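Local coordinates for protein putative solute-binding component of ABC transporter (Clostridium phytofermentans, PDB 4YS6) that probably binds sugars for an ABC transporter, here with beta-D-glucopyranose in its pocket, at residues L38-P44 and C93-A99; L156-K162 and Y193-L199; V200-G204 and Y232-T237. One frame throughout, in Å; residues are numbered along the deposited sequence.

Contact 1: L38-P44 and C93-A99; sequences LVGVAMP and CKLLVIA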
loop_
_atom_site.group_PDB
_atom_site.type_symbol
_atom_site.label_atom_id
_atom_site.label_comp_id
_atom_site.label_asym_id
_atom_site.label_seq_id
_atom_site.Cartn_x
_atom_site.Cartn_y
_atom_site.Cartn_z
ATOM N N LEU A 38 16.450 22.199 6.143
ATOM C CA LEU A 38 15.912 21.085 6.912
ATOM C C LEU A 38 14.580 20.609 6.354
ATOM O O LEU A 38 13.666 21.398 6.131
ATOM C CB LEU A 38 15.736 21.481 8.377
ATOM C CG LEU A 38 15.154 20.421 9.312
ATOM C CD1 LEU A 38 16.015 19.159 9.366
ATOM C CD2 LEU A 38 14.996 21.019 10.710
ATOM N N VAL A 39 14.490 19.308 6.137
ATOM C CA VAL A 39 13.290 18.671 5.611
ATOM C C VAL A 39 12.791 17.658 6.615
ATOM O O VAL A 39 13.569 16.830 7.108
ATOM C CB VAL A 39 13.582 17.979 4.273
ATOM C CG1 VAL A 39 12.357 17.231 3.744
ATOM C CG2 VAL A 39 14.052 19.003 3.288
ATOM N N GLY A 40 11.493 17.709 6.922
ATOM C CA GLY A 40 10.911 16.756 7.837
ATOM C C GLY A 40 10.310 15.608 7.051
ATOM O O GLY A 40 9.687 15.816 6.007
ATOM N N VAL A 41 10.497 14.396 7.556
ATOM C CA VAL A 41 9.971 13.212 6.904
ATOM C C VAL A 41 9.244 12.393 7.938
ATOM O O VAL A 41 9.861 11.918 8.904
ATOM C CB VAL A 41 11.086 12.358 6.250
ATOM C CG1 VAL A 41 10.482 11.157 5.504
ATOM C CG2 VAL A 41 11.941 13.213 5.296
ATOM N N ALA A 42 7.928 12.274 7.761
ATOM C CA ALA A 42 7.082 11.609 8.731
ATOM C C ALA A 42 6.550 10.295 8.157
ATOM O O ALA A 42 5.789 10.301 7.187
ATOM C CB ALA A 42 5.927 12.509 9.141
HETATM N N MSE A 43 6.938 9.181 8.770
HETATM C CA MSE A 43 6.532 7.848 8.308
HETATM C C MSE A 43 5.565 7.219 9.320
HETATM O O MSE A 43 5.601 7.567 10.503
HETATM C CB MSE A 43 7.764 6.944 8.116
HETATM C CG MSE A 43 8.751 7.427 7.054
HETATM SE SE MSE A 43 8.009 7.028 5.310
HETATM C CE MSE A 43 8.215 8.761 4.463
ATOM N N PRO A 44 4.683 6.321 8.863
ATOM C CA PRO A 44 3.621 5.856 9.771
ATOM C C PRO A 44 4.059 4.882 10.851
ATOM O O PRO A 44 3.659 5.057 12.000
ATOM C CB PRO A 44 2.615 5.172 8.829
ATOM C CG PRO A 44 3.403 4.830 7.599
ATOM C CD PRO A 44 4.438 5.906 7.475
ATOM N N CYS A 93 11.776 22.890 10.263
ATOM C CA CYS A 93 11.669 22.215 8.973
ATOM C C CYS A 93 11.040 23.178 7.977
ATOM O O CYS A 93 10.087 23.886 8.303
ATOM C CB CYS A 93 10.841 20.938 9.077
ATOM S SG CYS A 93 11.713 19.529 9.856
ATOM N N LYS A 94 11.594 23.210 6.768
ATOM C CA LYS A 94 11.169 24.145 5.733
ATOM C C LYS A 94 10.198 23.511 4.735
ATOM O O LYS A 94 9.578 24.208 3.950
ATOM C CB LYS A 94 12.392 24.686 4.981
ATOM C CG LYS A 94 13.375 25.449 5.854
ATOM C CD LYS A 94 12.814 26.802 6.249
ATOM C CE LYS A 94 13.762 27.563 7.162
ATOM N NZ LYS A 94 13.843 26.940 8.518
ATOM N N LEU A 95 10.075 22.188 4.794
ATOM C CA LEU A 95 9.243 21.397 3.897
ATOM C C LEU A 95 8.940 20.095 4.633
ATOM O O LEU A 95 9.811 19.557 5.349
ATOM C CB LEU A 95 9.953 21.121 2.557
ATOM C CG LEU A 95 9.202 20.404 1.436
ATOM C CD1 LEU A 95 9.747 20.840 0.067
ATOM C CD2 LEU A 95 9.267 18.868 1.555
ATOM N N LEU A 96 7.715 19.592 4.465
ATOM C CA LEU A 96 7.301 18.338 5.094
ATOM C C LEU A 96 6.949 17.294 4.054
ATOM O O LEU A 96 6.158 17.552 3.147
ATOM C CB LEU A 96 6.102 18.561 6.001
ATOM C CG LEU A 96 6.327 19.566 7.132
ATOM C CD1 LEU A 96 4.984 19.999 7.731
ATOM C CD2 LEU A 96 7.216 18.939 8.191
ATOM N N VAL A 97 7.548 16.121 4.206
ATOM C CA VAL A 97 7.193 14.950 3.434
ATOM C C VAL A 97 6.469 14.011 4.373
ATOM O O VAL A 97 7.078 13.525 5.338
ATOM C CB VAL A 97 8.423 14.269 2.851
ATOM C CG1 VAL A 97 8.018 13.003 2.113
ATOM C CG2 VAL A 97 9.169 15.230 1.928
ATOM N N ILE A 98 5.177 13.752 4.120
ATOM C CA ILE A 98 4.353 13.045 5.096
ATOM C C ILE A 98 3.653 11.854 4.518
ATOM O O ILE A 98 2.883 11.978 3.572
ATOM C CB ILE A 98 3.274 13.978 5.724
ATOM C CG1 ILE A 98 3.943 15.143 6.440
ATOM C CG2 ILE A 98 2.375 13.207 6.676
ATOM C CD1 ILE A 98 3.012 16.195 6.830
ATOM N N ALA A 99 3.923 10.692 5.109
ATOM C CA ALA A 99 3.194 9.469 4.824
ATOM C C ALA A 99 2.215 9.245 5.983
ATOM O O ALA A 99 2.589 8.748 7.044
ATOM C CB ALA A 99 4.136 8.301 4.670
#

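Contact 2: L156-K162 and Y193-L199; sequences LNLETAK and YVDGGVL. With NA (sodium ion), chain F.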
loop_
_atom_site.group_PDB
_atom_site.type_symbol
_atom_site.label_atom_id
_atom_site.label_comp_id
_atom_site.label_asym_id
_atom_site.label_seq_id
_atom_site.Cartn_x
_atom_site.Cartn_y
_atom_site.Cartn_z
ATOM N N LEU A 156 -8.486 -18.006 -12.714
ATOM C CA LEU A 156 -9.774 -18.696 -12.551
ATOM C C LEU A 156 -10.524 -18.854 -13.872
ATOM O O LEU A 156 -11.618 -19.411 -13.899
ATOM C CB LEU A 156 -10.674 -17.959 -11.561
ATOM C CG LEU A 156 -10.218 -17.937 -10.099
ATOM C CD1 LEU A 156 -11.217 -17.166 -9.246
ATOM C CD2 LEU A 156 -10.004 -19.329 -9.539
ATOM N N ASN A 157 -9.918 -18.401 -14.976
ATOM C CA ASN A 157 -10.500 -18.529 -16.302
ATOM C C ASN A 157 -11.902 -17.925 -16.328
ATOM O O ASN A 157 -12.818 -18.519 -16.881
ATOM C CB ASN A 157 -10.605 -19.991 -16.764
ATOM C CG ASN A 157 -9.263 -20.664 -16.933
ATOM O OD1 ASN A 157 -8.238 -20.015 -17.033
ATOM N ND2 ASN A 157 -9.282 -21.984 -17.004
ATOM N N LEU A 158 -12.081 -16.769 -15.698
ATOM C CA LEU A 158 -13.434 -16.233 -15.571
ATOM C C LEU A 158 -14.069 -15.880 -16.900
ATOM O O LEU A 158 -15.283 -15.890 -16.994
ATOM C CB LEU A 158 -13.431 -15.018 -14.671
ATOM C CG LEU A 158 -13.003 -15.276 -13.225
ATOM C CD1 LEU A 158 -13.170 -14.032 -12.398
ATOM C CD2 LEU A 158 -13.744 -16.420 -12.560
ATOM N N GLU A 159 -13.282 -15.593 -17.932
ATOM C CA GLU A 159 -13.886 -15.242 -19.222
ATOM C C GLU A 159 -14.619 -16.411 -19.846
ATOM O O GLU A 159 -15.466 -16.219 -20.729
ATOM C CB GLU A 159 -12.828 -14.735 -20.207
ATOM C CG GLU A 159 -12.351 -13.324 -19.895
ATOM C CD GLU A 159 -11.705 -12.635 -21.089
ATOM O OE1 GLU A 159 -11.401 -13.320 -22.090
ATOM O OE2 GLU A 159 -11.510 -11.403 -21.022
ATOM N N THR A 160 -14.288 -17.620 -19.402
ATOM C CA THR A 160 -14.821 -18.822 -20.020
ATOM C C THR A 160 -15.422 -19.855 -19.072
ATOM O O THR A 160 -16.038 -20.811 -19.529
ATOM C CB THR A 160 -13.714 -19.509 -20.843
ATOM O OG1 THR A 160 -12.654 -19.926 -19.974
ATOM C CG2 THR A 160 -13.161 -18.526 -21.884
ATOM N N ALA A 161 -15.277 -19.671 -17.765
ATOM C CA ALA A 161 -15.703 -20.712 -16.830
ATOM C C ALA A 161 -17.070 -20.395 -16.252
ATOM O O ALA A 161 -17.430 -19.235 -16.078
ATOM C CB ALA A 161 -14.674 -20.881 -15.716
ATOM N N LYS A 162 -17.839 -21.443 -15.983
ATOM C CA LYS A 162 -19.141 -21.299 -15.346
ATOM C C LYS A 162 -18.962 -21.033 -13.855
ATOM O O LYS A 162 -19.752 -20.313 -13.243
ATOM C CB LYS A 162 -19.982 -22.564 -15.567
ATOM C CG LYS A 162 -21.370 -22.539 -14.930
ATOM C CD LYS A 162 -22.464 -22.784 -15.973
ATOM C CE LYS A 162 -23.851 -22.892 -15.341
ATOM N NZ LYS A 162 -24.921 -22.353 -16.233
ATOM N N TYR A 193 -18.240 -10.471 -12.140
ATOM C CA TYR A 193 -18.308 -11.914 -11.951
ATOM C C TYR A 193 -18.915 -12.292 -10.609
ATOM O O TYR A 193 -19.462 -13.367 -10.467
ATOM C CB TYR A 193 -16.917 -12.513 -12.087
ATOM C CG TYR A 193 -16.389 -12.267 -13.456
ATOM C CD1 TYR A 193 -16.768 -13.065 -14.512
ATOM C CD2 TYR A 193 -15.532 -11.198 -13.701
ATOM C CE1 TYR A 193 -16.303 -12.805 -15.798
ATOM C CE2 TYR A 193 -15.072 -10.933 -14.964
ATOM C CZ TYR A 193 -15.447 -11.753 -16.005
ATOM O OH TYR A 193 -14.985 -11.489 -17.274
ATOM N N VAL A 194 -18.776 -11.428 -9.613
ATOM C CA VAL A 194 -19.502 -11.639 -8.372
ATOM C C VAL A 194 -20.982 -11.413 -8.661
ATOM O O VAL A 194 -21.828 -12.218 -8.275
ATOM C CB VAL A 194 -19.030 -10.706 -7.257
ATOM C CG1 VAL A 194 -19.809 -10.995 -5.995
ATOM C CG2 VAL A 194 -17.548 -10.880 -7.014
ATOM N N ASP A 195 -21.293 -10.326 -9.365
ATOM C CA ASP A 195 -22.687 -10.035 -9.739
ATOM C C ASP A 195 -23.307 -11.150 -10.586
ATOM O O ASP A 195 -24.508 -11.426 -10.500
ATOM C CB ASP A 195 -22.777 -8.716 -10.518
ATOM C CG ASP A 195 -22.333 -7.506 -9.700
ATOM O OD1 ASP A 195 -22.304 -7.598 -8.454
ATOM O OD2 ASP A 195 -22.036 -6.445 -10.316
ATOM N N GLY A 196 -22.495 -11.763 -11.435
ATOM C CA GLY A 196 -22.955 -12.835 -12.294
ATOM C C GLY A 196 -23.009 -14.203 -11.640
ATOM O O GLY A 196 -23.403 -15.174 -12.284
ATOM N N GLY A 197 -22.621 -14.291 -10.374
ATOM C CA GLY A 197 -22.681 -15.551 -9.650
ATOM C C GLY A 197 -21.556 -16.514 -9.996
ATOM O O GLY A 197 -21.574 -17.672 -9.594
ATOM N N VAL A 198 -20.565 -16.038 -10.737
ATOM C CA VAL A 198 -19.436 -16.874 -11.122
ATOM C C VAL A 198 -18.453 -16.943 -9.951
ATOM O O VAL A 198 -17.820 -17.972 -9.720
ATOM C CB VAL A 198 -18.728 -16.327 -12.365
ATOM C CG1 VAL A 198 -17.511 -17.138 -12.679
ATOM C CG2 VAL A 198 -19.680 -16.295 -13.562
ATOM N N LEU A 199 -18.306 -15.818 -9.254
ATOM C CA LEU A 199 -17.580 -15.733 -7.981
ATOM C C LEU A 199 -18.570 -15.630 -6.829
ATOM O O LEU A 199 -19.509 -14.826 -6.866
ATOM C CB LEU A 199 -16.664 -14.523 -7.951
ATOM C CG LEU A 199 -15.598 -14.519 -9.022
ATOM C CD1 LEU A 199 -14.885 -13.170 -8.987
ATOM C CD2 LEU A 199 -14.616 -15.643 -8.783
HETATM NA NA NA F . -6.784 -18.295 -17.833
HETATM O O HOH W 1 -6.710 -19.457 -19.909
#

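Contact 3: V200-G204 and Y232-T237; sequences VVKSG and YYADGT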
loop_
_atom_site.group_PDB
_atom_site.type_symbol
_atom_site.label_atom_id
_atom_site.label_comp_id
_atom_site.label_asym_id
_atom_site.label_seq_id
_atom_site.Cartn_x
_atom_site.Cartn_y
_atom_site.Cartn_z
ATOM N N VAL A 200 -18.354 -16.463 -5.823
ATOM C CA VAL A 200 -19.196 -16.517 -4.642
ATOM C C VAL A 200 -18.359 -16.193 -3.434
ATOM O O VAL A 200 -17.336 -16.830 -3.193
ATOM C CB VAL A 200 -19.807 -17.893 -4.460
ATOM C CG1 VAL A 200 -20.459 -18.018 -3.081
ATOM C CG2 VAL A 200 -20.813 -18.159 -5.573
ATOM N N VAL A 201 -18.796 -15.217 -2.656
ATOM C CA VAL A 201 -18.070 -14.874 -1.434
ATOM C C VAL A 201 -18.856 -15.482 -0.286
ATOM O O VAL A 201 -19.895 -14.942 0.116
ATOM C CB VAL A 201 -17.902 -13.352 -1.285
ATOM C CG1 VAL A 201 -17.187 -13.018 0.007
ATOM C CG2 VAL A 201 -17.118 -12.784 -2.463
ATOM N N LYS A 202 -18.408 -16.633 0.224
ATOM C CA LYS A 202 -19.232 -17.384 1.167
ATOM C C LYS A 202 -19.512 -16.619 2.467
ATOM O O LYS A 202 -20.589 -16.755 3.046
ATOM C CB LYS A 202 -18.598 -18.741 1.522
ATOM C CG LYS A 202 -18.598 -19.753 0.395
ATOM C CD LYS A 202 -19.313 -21.055 0.783
ATOM C CE LYS A 202 -18.742 -21.678 2.052
ATOM N NZ LYS A 202 -19.413 -22.942 2.511
ATOM N N SER A 203 -18.545 -15.827 2.922
ATOM C CA SER A 203 -18.719 -14.995 4.126
ATOM C C SER A 203 -19.729 -13.865 3.936
ATOM O O SER A 203 -20.207 -13.263 4.922
ATOM C CB SER A 203 -17.387 -14.392 4.553
ATOM O OG SER A 203 -17.000 -13.356 3.675
ATOM N N GLY A 204 -20.030 -13.547 2.681
ATOM C CA GLY A 204 -20.903 -12.428 2.348
ATOM C C GLY A 204 -20.255 -11.047 2.446
ATOM O O GLY A 204 -20.903 -10.037 2.176
ATOM N N TYR A 232 -16.933 -21.297 7.248
ATOM C CA TYR A 232 -17.373 -21.521 5.876
ATOM C C TYR A 232 -16.541 -22.501 5.052
ATOM O O TYR A 232 -17.004 -22.939 4.009
ATOM C CB TYR A 232 -17.416 -20.183 5.144
ATOM C CG TYR A 232 -18.268 -19.137 5.821
ATOM C CD1 TYR A 232 -19.641 -19.283 5.923
ATOM C CD2 TYR A 232 -17.689 -18.012 6.373
ATOM C CE1 TYR A 232 -20.414 -18.324 6.557
ATOM C CE2 TYR A 232 -18.445 -17.050 7.010
ATOM C CZ TYR A 232 -19.805 -17.210 7.100
ATOM O OH TYR A 232 -20.545 -16.243 7.737
ATOM N N TYR A 233 -15.324 -22.828 5.481
ATOM C CA TYR A 233 -14.432 -23.671 4.675
ATOM C C TYR A 233 -13.828 -24.793 5.525
ATOM O O TYR A 233 -12.685 -25.202 5.333
ATOM C CB TYR A 233 -13.323 -22.816 4.033
ATOM C CG TYR A 233 -13.840 -21.684 3.157
ATOM C CD1 TYR A 233 -14.197 -21.906 1.832
ATOM C CD2 TYR A 233 -13.985 -20.387 3.664
ATOM C CE1 TYR A 233 -14.689 -20.866 1.030
ATOM C CE2 TYR A 233 -14.470 -19.350 2.873
ATOM C CZ TYR A 233 -14.820 -19.594 1.550
ATOM O OH TYR A 233 -15.299 -18.563 0.760
ATOM N N ALA A 234 -14.602 -25.274 6.483
ATOM C CA ALA A 234 -14.144 -26.322 7.397
ATOM C C ALA A 234 -14.669 -27.653 6.912
ATOM O O ALA A 234 -14.165 -28.710 7.285
ATOM C CB ALA A 234 -14.615 -26.051 8.814
ATOM N N ASP A 235 -15.720 -27.578 6.106
ATOM C CA ASP A 235 -16.232 -28.727 5.389
ATOM C C ASP A 235 -15.380 -28.897 4.136
ATOM O O ASP A 235 -14.254 -28.395 4.068
ATOM C CB ASP A 235 -17.721 -28.545 5.051
ATOM C CG ASP A 235 -18.009 -27.260 4.270
ATOM O OD1 ASP A 235 -17.076 -26.658 3.699
ATOM O OD2 ASP A 235 -19.188 -26.851 4.225
ATOM N N GLY A 236 -15.915 -29.584 3.140
ATOM C CA GLY A 236 -15.153 -29.869 1.942
ATOM C C GLY A 236 -14.924 -28.672 1.040
ATOM O O GLY A 236 -14.248 -28.803 0.018
ATOM N N THR A 237 -15.458 -27.508 1.406
ATOM C CA THR A 237 -15.472 -26.378 0.480
ATOM C C THR A 237 -14.059 -25.903 0.165
ATOM O O THR A 237 -13.252 -25.632 1.052
ATOM C CB THR A 237 -16.297 -25.204 1.021
ATOM O OG1 THR A 237 -17.627 -25.656 1.306
ATOM C CG2 THR A 237 -16.378 -24.073 -0.006
#

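Contact 1: L38-P44 and C93-A99
Leu38 meets Cys93 at the N-terminal end of strand 38-43, and its side chain can be traced outward over that residue. With CG anti to the backbone N (chi1 179°), CB comes only to the fringe of Cys93 CA, CG rests on Cys93 SG at 3.6 Å, and the tip CD2 bends back over the same sulfur at 3.7 Å, also lying near Cys93 N. The thiol also touches Gly40, whose CA is 3.5 Å from Cys93 SG; because glycine carries no side chain, the sulfur settles directly on backbone.

Beyond this corner the evidence for pairing is the ladder of backbone bonds. Leu38 O takes Lys94 N at 2.8 Å, almost straight at the hydrogen (178°) although the donor is tilted from the carbonyl plane. Gly40 donates to Leu95 O and accepts from Val97 N, and Ala42 repeats the pattern with Val97 O and Ala99 N, so the even-numbered residues of 38-43 turn their backbone polar groups to the partner strand. Leu95 N, by contrast, is buried without a partner. One face of the pair is lined by Val39, Val41, Leu95 and Val97, with Val39 CG1 4.2 Å from Val97 CG2; the other carries Ala42 and Ile98. At the far end Pro44 CD packs 3.7 Å from Ala99 CB, about 6 Å from the bound glucose measured from the proline side chain.

The strand axes run 18° apart in direction, as in a parallel alpha/beta sheet. Val39, Val41 and Met43, a selenomethionine, direct their backbone bonds to strand 68-73, placing strand 38-43 between two parallel neighbours. Helix 50-64 covers the valine face through Leu62, while helix 78-90 packs Ile85 and Met88 against Leu96 on the other.

Contact 2: L156-K162 and Y193-L199
Leu158 meets Tyr193, Val198 and Leu199, with CB and CD1 on the ring, CD2 on the valine and both methyls near Leu199. Its CB lies over one face of the Tyr193 ring, 3.9 Å from the centroid and 16° off the normal, a CH-pi contact displaced toward the rim. CG stands anti to the carbonyl carbon (chi1 -63°), which keeps CD1 against the ring, 3.8 Å from Tyr193 CG, and turns CD2 toward Val198 CG1, also at 3.8 Å, the leucine and valine side chains running antiparallel alongside one another. Leu156 extends the patch, its CD1 lying 3.8 Å from Leu199 CD2. Val198 CG1 also rests 3.9 Å from Lys162 O.

The next shell fixes the backbones that present these groups. Helix 177-195 ends in a Schellman motif with Gly197 at positive phi; Tyr193 O accepts from both Val198 N and Leu199 N, which sets Val198 and Leu199 beside the tyrosine. A second Schellman motif, at Asn157, closes helix 141-155 and turns the chain so that Leu156 and Leu158 point at the same partner. Here Asn157 O receives Thr160 N at 3.1 Å, and Asn157 OD1 binds a sodium ion at 2.4 Å together with Glu154 O and a water. Phe165 and Leu190 close around the leucines, and Tyr193 OH has a weak hydrogen bond with Lys153 NZ.

Across the two segments the contact is therefore mostly apolar, with the carbonyls of Leu158 and Lys162 lying against carbon; Tyr193 O is taken up at the helix end and Asn157 OD1 by the sodium. Its cohesion should come chiefly from burial and dispersion, whereas the sodium ion is bound at the turn and touches neither Tyr193 nor Val198.

Contact 3: V200-G204 and Y232-T237
Tyr232 lays one face of its ring over the backbone of Lys202 and Ser203. Lys202 O stands 3.8 Å above the ring plane of Tyr232, and Ser203 CA lies 4.0 Å from the Tyr232 centroid, 27° off the normal, giving a CH-pi contact shifted toward the rim. The Tyr233 ring has Lys202 CE above one face, again near its rim, and Thr237 O in plane at its edge. Its hydroxyl also touches the lysine, with Tyr233 OH 3.4 Å from Lys202 CB, though the polar partner of that oxygen is Glu168.

The Lys202 chain passes Tyr232 CB and runs along the rim of the Tyr233 ring. Bends at chi2 (-123°) and chi3 (-55°) steer NZ to Tyr232 O at 2.8 Å, a weak hydrogen bond despite the short distance. NZ also reaches Thr237 OG1 at 3.5 Å, another weak bond, the two side chains approaching tip to tip. Asp235 OD2 remains 4.3 Å from Lys202 NZ, beyond a salt bridge, so its attraction is probably modest. The other carboxylate oxygen is engaged locally: Asp235 OD1 accepts Thr237 N at 2.9 Å in an Asx turn and also Thr237 OG1 at 2.7 Å, both from the same face of the carboxylate.

The contact sits at the surface, joining the type I turn Val201-Gly204, which follows strand 199-200, to the loop between helix 218-232 and strand 241-244. Strand 165-170 adjoins both: its Glu168 bonds Ser203 OG as well as Tyr233 OH, and Asn166 packs on Lys202 and Thr237.

In the fold
Along the chain the three contacts follow in series, each closing before the next opens. Contact 1 belongs to the mixed sheet that includes strands 68-73, 38-43 and 95-98; contacts 2 and 3 border the four-stranded parallel sheet, at its outer strand 199-200 and its neighbour 165-170. The centre of contact 1 is about 45 Å from those of contacts 2 and 3, on the opposite side of the chain's centre, whereas contacts 2 and 3 are about 17 Å apart between centres and adjoin in sequence between Leu199 and Val200. This matches the two-lobed periplasmic binding protein fold, with glucose between the lobes: contact 1 reaches toward the sugar, while the others lie in the far lobe's periphery.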